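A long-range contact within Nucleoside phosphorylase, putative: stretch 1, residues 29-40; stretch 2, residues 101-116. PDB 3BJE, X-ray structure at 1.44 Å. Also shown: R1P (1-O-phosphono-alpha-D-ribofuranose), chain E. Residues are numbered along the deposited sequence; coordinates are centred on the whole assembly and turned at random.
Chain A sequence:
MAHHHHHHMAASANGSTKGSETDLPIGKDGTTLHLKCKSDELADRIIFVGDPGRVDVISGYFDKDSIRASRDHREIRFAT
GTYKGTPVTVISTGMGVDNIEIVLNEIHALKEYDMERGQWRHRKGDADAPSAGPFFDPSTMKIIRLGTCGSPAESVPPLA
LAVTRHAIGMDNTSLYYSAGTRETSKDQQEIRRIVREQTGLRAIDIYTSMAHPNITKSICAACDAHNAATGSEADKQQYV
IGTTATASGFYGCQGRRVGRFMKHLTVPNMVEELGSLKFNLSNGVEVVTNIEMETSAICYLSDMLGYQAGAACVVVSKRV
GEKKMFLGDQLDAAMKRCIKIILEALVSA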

# COMPACT_ATOMS: atom_id res chain seq x y z
N ASP A 29 -20.18 17.01 0.30
CA ASP A 29 -21.18 15.97 0.59
C ASP A 29 -20.97 15.25 1.93
O ASP A 29 -21.70 14.30 2.23
N GLY A 30 -19.99 15.69 2.71
CA GLY A 30 -19.69 15.07 4.01
C GLY A 30 -18.92 13.76 3.92
O GLY A 30 -18.89 12.99 4.89
N THR A 31 -18.33 13.48 2.76
CA THR A 31 -17.48 12.28 2.60
C THR A 31 -16.01 12.58 2.83
O THR A 31 -15.52 13.67 2.53
N THR A 32 -15.31 11.59 3.36
CA THR A 32 -13.86 11.58 3.43
C THR A 32 -13.26 11.38 2.03
O THR A 32 -13.99 11.16 1.04
N LEU A 33 -11.94 11.51 1.93
CA LEU A 33 -11.26 11.62 0.64
C LEU A 33 -11.17 10.34 -0.17
O LEU A 33 -11.31 10.37 -1.40
N HIS A 34 -10.91 9.22 0.49
CA HIS A 34 -10.71 7.93 -0.19
C HIS A 34 -11.90 7.02 -0.02
O HIS A 34 -12.44 6.49 -0.98
N LEU A 35 -12.29 6.83 1.24
CA LEU A 35 -13.52 6.14 1.60
C LEU A 35 -14.67 7.13 1.44
O LEU A 35 -14.78 8.11 2.18
N LYS A 36 -15.51 6.89 0.43
CA LYS A 36 -16.56 7.84 0.07
C LYS A 36 -17.85 7.53 0.79
O LYS A 36 -18.89 7.25 0.19
N CYS A 37 -17.77 7.64 2.11
CA CYS A 37 -18.84 7.28 3.03
C CYS A 37 -19.10 8.46 3.94
O CYS A 37 -18.18 9.21 4.26
N LYS A 38 -20.37 8.66 4.30
CA LYS A 38 -20.76 9.76 5.20
C LYS A 38 -20.94 9.19 6.59
O LYS A 38 -21.15 7.98 6.73
N SER A 39 -20.89 10.03 7.62
CA SER A 39 -20.98 9.53 9.01
C SER A 39 -22.18 8.60 9.22
O SER A 39 -22.05 7.54 9.83
N ASP A 40 -23.34 9.00 8.71
CA ASP A 40 -24.57 8.26 8.99
C ASP A 40 -24.72 7.00 8.15
O ASP A 40 -25.69 6.26 8.33
N GLU A 101 -3.87 2.70 6.93
CA GLU A 101 -3.66 3.98 7.60
C GLU A 101 -4.66 5.00 7.03
O GLU A 101 -5.29 5.75 7.78
N ILE A 102 -4.83 4.99 5.72
CA ILE A 102 -5.81 5.88 5.09
C ILE A 102 -7.22 5.60 5.61
O ILE A 102 -7.93 6.49 6.09
N VAL A 103 -7.65 4.36 5.49
CA VAL A 103 -9.03 4.03 5.81
C VAL A 103 -9.35 4.21 7.30
O VAL A 103 -10.45 4.68 7.65
N LEU A 104 -8.44 3.79 8.19
CA LEU A 104 -8.70 3.99 9.62
C LEU A 104 -8.74 5.47 10.03
O LEU A 104 -9.55 5.83 10.90
N ASN A 105 -7.90 6.32 9.44
CA ASN A 105 -8.00 7.77 9.72
C ASN A 105 -9.37 8.31 9.30
O ASN A 105 -9.97 9.11 10.02
N GLU A 106 -9.85 7.85 8.15
CA GLU A 106 -11.12 8.33 7.63
C GLU A 106 -12.30 7.79 8.43
O GLU A 106 -13.23 8.55 8.72
N ILE A 107 -12.25 6.52 8.83
CA ILE A 107 -13.25 5.97 9.77
C ILE A 107 -13.26 6.77 11.08
O ILE A 107 -14.32 7.10 11.64
N HIS A 108 -12.06 7.06 11.61
CA HIS A 108 -11.94 7.89 12.82
C HIS A 108 -12.65 9.22 12.69
O HIS A 108 -13.45 9.58 13.57
N ALA A 109 -12.42 9.92 11.58
CA ALA A 109 -13.10 11.18 11.31
C ALA A 109 -14.62 11.00 11.14
O ALA A 109 -15.42 11.76 11.68
N LEU A 110 -15.03 9.97 10.40
CA LEU A 110 -16.46 9.74 10.23
C LEU A 110 -17.19 9.46 11.55
O LEU A 110 -18.35 9.88 11.74
N LYS A 111 -16.53 8.76 12.46
CA LYS A 111 -17.15 8.42 13.74
C LYS A 111 -17.03 9.50 14.80
O LYS A 111 -17.92 9.64 15.64
N GLU A 112 -15.93 10.25 14.79
CA GLU A 112 -15.64 11.14 15.92
C GLU A 112 -15.50 12.63 15.58
O GLU A 112 -15.40 13.46 16.49
N TYR A 113 -15.50 12.98 14.29
CA TYR A 113 -15.58 14.40 13.92
C TYR A 113 -17.03 14.74 13.61
O TYR A 113 -17.62 14.19 12.67
N ASP A 114 -17.62 15.59 14.44
CA ASP A 114 -18.98 16.05 14.24
C ASP A 114 -18.98 17.18 13.22
O ASP A 114 -18.64 18.33 13.54
N MET A 115 -19.32 16.83 11.98
CA MET A 115 -19.25 17.78 10.87
C MET A 115 -20.28 18.89 11.04
O MET A 115 -20.03 20.03 10.68
N GLU A 116 -21.43 18.53 11.61
CA GLU A 116 -22.54 19.47 11.83
C GLU A 116 -22.11 20.60 12.78
O GLU A 116 -22.49 21.76 12.59

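A single buried carboxylate, that of E106, gathers the loop of stretch 1 around itself and, through H34, reaches the bound ribose 1-phosphate. E106 points from the helix toward the loop with chi1 m and chi2 t, an extended form that carries its carboxylate to the turn at T32–L35. There the backbone offers its NH groups: L35 N donates to E106 OE1 at 2.8 Å, and H34 N donates to OE1 at 3.1 Å and, weakly, to E106 OE2 at 3.2 Å. The H34 side chain adds to these, its ND1 donating to E106 OE2 at 2.8 Å; E106 OE2 is also hydrogen-bonded elsewhere in the structure. Glutamate suits this position because it has both the reach and two acceptor oxygens for buried NH groups, which need acceptors.

H34, with chi1 m, uses both ring nitrogens. As ND1 donates to E106, NE2 shares a 2.7 Å hydrogen bond with O5 of R1P, in which either atom could be the donor. Both partners lie at the ring edge, which leaves a face free for I102, whose CD1 lies over it; I102 CG2 also comes within 3.4 Å of H34 ND1. The aliphatic I102 (chi1 m, chi2 t) thus packs against the imidazole without competing for its polar atoms.

T32 (chi1 p) also points toward the helix, its CB 3.6 Å from E106 OE1. Its hydroxyl turns back to its own loop, with OG1 donating to L35 O at 2.6 Å, which braces the turn, while its methyl CG2 lies 4.4 Å from A109 CB.

One helical turn beyond E106, L110 (chi1 m, chi2 t) is the apolar centre and has the largest area covered by the other stretch. Its CD1 lies 3.9 Å from CD2 of L35, a t,p leucine whose CD2 also meets I107 CG1 at 4.0 Å. C37 adds its CB, 4.0 Å from L110 CD1. The fit has a cost: C37 O lies 3.2 Å from L110 CD2 and has no polar partner in the model.

Near the end of the helix the contact becomes polar again. S39 (chi1 m) is short enough for OG to donate to L110 O at 2.7 Å. Water 1 donates to S39 OG and accepts from M115 N, both at 3.1 Å; water 2 similarly joins S39 O (2.8 Å) to K111 NZ (3.0 Å). M115, with chi1 m, chi2 t and chi3 t, points toward the loop and sets its flexible thioether against G30, SD lying 3.6 Å from G30 O. The positive phi of G30 favours glycine.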

# COMPACT_ATOMS: atom_id res chain seq x y z
CB ASP A 29 -21.23 14.95 -0.56
CG ASP A 29 -19.90 14.24 -0.79
OD1 ASP A 29 -18.90 14.57 -0.11
OD2 ASP A 29 -19.87 13.36 -1.67
CB THR A 31 -17.61 11.61 1.21
OG1 THR A 31 -17.13 12.50 0.19
CG2 THR A 31 -19.05 11.23 0.93
CB THR A 32 -13.37 10.53 4.45
OG1 THR A 32 -14.18 9.34 4.41
CG2 THR A 32 -13.43 11.11 5.85
CB LEU A 33 -9.86 12.18 0.85
CG LEU A 33 -9.04 12.56 -0.36
CD1 LEU A 33 -9.80 13.57 -1.24
CD2 LEU A 33 -7.71 13.15 0.11
CB HIS A 34 -9.43 7.25 0.31
CG HIS A 34 -8.19 8.06 0.08
ND1 HIS A 34 -7.73 9.00 0.98
CD2 HIS A 34 -7.33 8.09 -0.96
CE1 HIS A 34 -6.65 9.59 0.48
NE2 HIS A 34 -6.38 9.04 -0.69
CB LEU A 35 -13.42 5.64 3.04
CG LEU A 35 -14.69 5.08 3.65
CD1 LEU A 35 -15.18 3.78 2.93
CD2 LEU A 35 -14.47 4.88 5.15
CB LYS A 36 -16.73 7.87 -1.45
CG LYS A 36 -15.50 8.38 -2.18
CD LYS A 36 -15.16 9.81 -1.76
CE LYS A 36 -14.30 10.52 -2.76
NZ LYS A 36 -13.88 11.85 -2.23
CB CYS A 37 -18.39 6.07 3.84
SG CYS A 37 -19.61 5.40 4.95
CB LYS A 38 -22.07 10.40 4.72
CG LYS A 38 -22.08 10.75 3.24
CD LYS A 38 -23.29 11.60 2.88
CE LYS A 38 -23.37 11.81 1.37
NZ LYS A 38 -23.89 10.59 0.69
CB SER A 39 -21.07 10.67 10.01
OG SER A 39 -19.86 11.41 10.07
CB ASP A 40 -25.83 9.16 8.91
CG ASP A 40 -26.17 9.64 7.50
OD1 ASP A 40 -25.47 9.35 6.52
OD2 ASP A 40 -27.20 10.35 7.38
CB GLU A 101 -2.20 4.43 7.41
CG GLU A 101 -1.79 5.65 8.27
CD GLU A 101 -1.74 7.00 7.54
OE1 GLU A 101 -2.27 7.10 6.40
OE2 GLU A 101 -1.17 7.96 8.11
CB ILE A 102 -5.77 5.72 3.57
CG1 ILE A 102 -4.50 6.37 3.02
CG2 ILE A 102 -7.02 6.37 2.93
CD1 ILE A 102 -4.22 6.04 1.56
CB VAL A 103 -9.36 2.61 5.31
CG1 VAL A 103 -10.77 2.18 5.74
CG2 VAL A 103 -9.27 2.57 3.78
CB LEU A 104 -7.70 3.22 10.50
CG LEU A 104 -7.99 1.73 10.66
CD1 LEU A 104 -6.85 1.12 11.47
CD2 LEU A 104 -9.34 1.44 11.29
CB ASN A 105 -6.90 8.52 8.97
CG ASN A 105 -5.65 8.68 9.79
OD1 ASN A 105 -5.52 9.67 10.51
ND2 ASN A 105 -4.75 7.70 9.73
CB GLU A 106 -11.20 8.10 6.12
CG GLU A 106 -10.11 8.88 5.41
CD GLU A 106 -10.12 8.78 3.90
OE1 GLU A 106 -10.99 8.10 3.33
OE2 GLU A 106 -9.24 9.40 3.27
CB ILE A 107 -13.02 4.46 10.04
CG1 ILE A 107 -13.39 3.63 8.80
CG2 ILE A 107 -13.80 4.00 11.29
CD1 ILE A 107 -12.83 2.19 8.85
CB HIS A 108 -10.47 8.07 13.20
CG HIS A 108 -10.25 8.85 14.46
ND1 HIS A 108 -10.96 8.58 15.61
CD2 HIS A 108 -9.42 9.88 14.74
CE1 HIS A 108 -10.57 9.43 16.55
NE2 HIS A 108 -9.64 10.23 16.05
CB ALA A 109 -12.48 11.88 10.08
CB LEU A 110 -16.71 8.62 9.23
CG LEU A 110 -16.35 8.97 7.79
CD1 LEU A 110 -16.44 7.73 6.93
CD2 LEU A 110 -17.25 10.06 7.22
CB LYS A 111 -16.59 7.10 14.26
CG LYS A 111 -17.14 5.92 13.47
CD LYS A 111 -18.60 5.60 13.86
CE LYS A 111 -19.26 4.67 12.85
NZ LYS A 111 -20.69 4.39 13.17
CB GLU A 112 -14.42 10.64 16.68
CG GLU A 112 -14.62 9.29 17.32
CD GLU A 112 -13.51 8.91 18.27
OE1 GLU A 112 -13.23 9.70 19.21
OE2 GLU A 112 -12.94 7.80 18.10
CB TYR A 113 -14.66 14.76 12.75
CG TYR A 113 -14.64 16.26 12.50
CD1 TYR A 113 -14.03 17.12 13.39
CD2 TYR A 113 -15.28 16.81 11.39
CE1 TYR A 113 -14.02 18.48 13.18
CE2 TYR A 113 -15.27 18.19 11.16
CZ TYR A 113 -14.64 19.01 12.07
OH TYR A 113 -14.64 20.37 11.87
CB ASP A 114 -19.57 16.49 15.59
CG ASP A 114 -21.02 16.88 15.49
OD1 ASP A 114 -21.50 17.13 14.37
OD2 ASP A 114 -21.66 16.96 16.55
CB MET A 115 -19.44 17.06 9.53
CG MET A 115 -18.21 16.28 9.13
SD MET A 115 -18.49 15.16 7.75
CE MET A 115 -17.14 13.98 7.99
CB GLU A 116 -23.73 18.69 12.42
CG GLU A 116 -25.10 19.27 12.17
CD GLU A 116 -26.19 18.62 13.03
OE1 GLU A 116 -25.98 17.46 13.48
OE2 GLU A 116 -27.24 19.26 13.26
C5 R1P E . -3.31 9.21 -2.31
O5 R1P E . -4.54 9.90 -2.49
C4 R1P E . -2.84 8.66 -3.65
O4 R1P E . -2.72 9.69 -4.64
C1 R1P E . -1.38 9.83 -5.12
C2 R1P E . -0.56 9.17 -4.00
O2 R1P E . 0.78 8.81 -4.38
C3 R1P E . -1.47 8.01 -3.57
O3 R1P E . -1.41 6.90 -4.48
O1 R1P E . -1.18 9.31 -6.48
P R1P E . -2.30 8.78 -7.53
O1P R1P E . -2.82 7.55 -6.74
O2P R1P E . -1.55 8.39 -8.79
O3P R1P E . -3.25 9.93 -7.68
O HOH W 1 -20.59 14.14 11.25
O HOH W 2 -21.94 7.00 12.57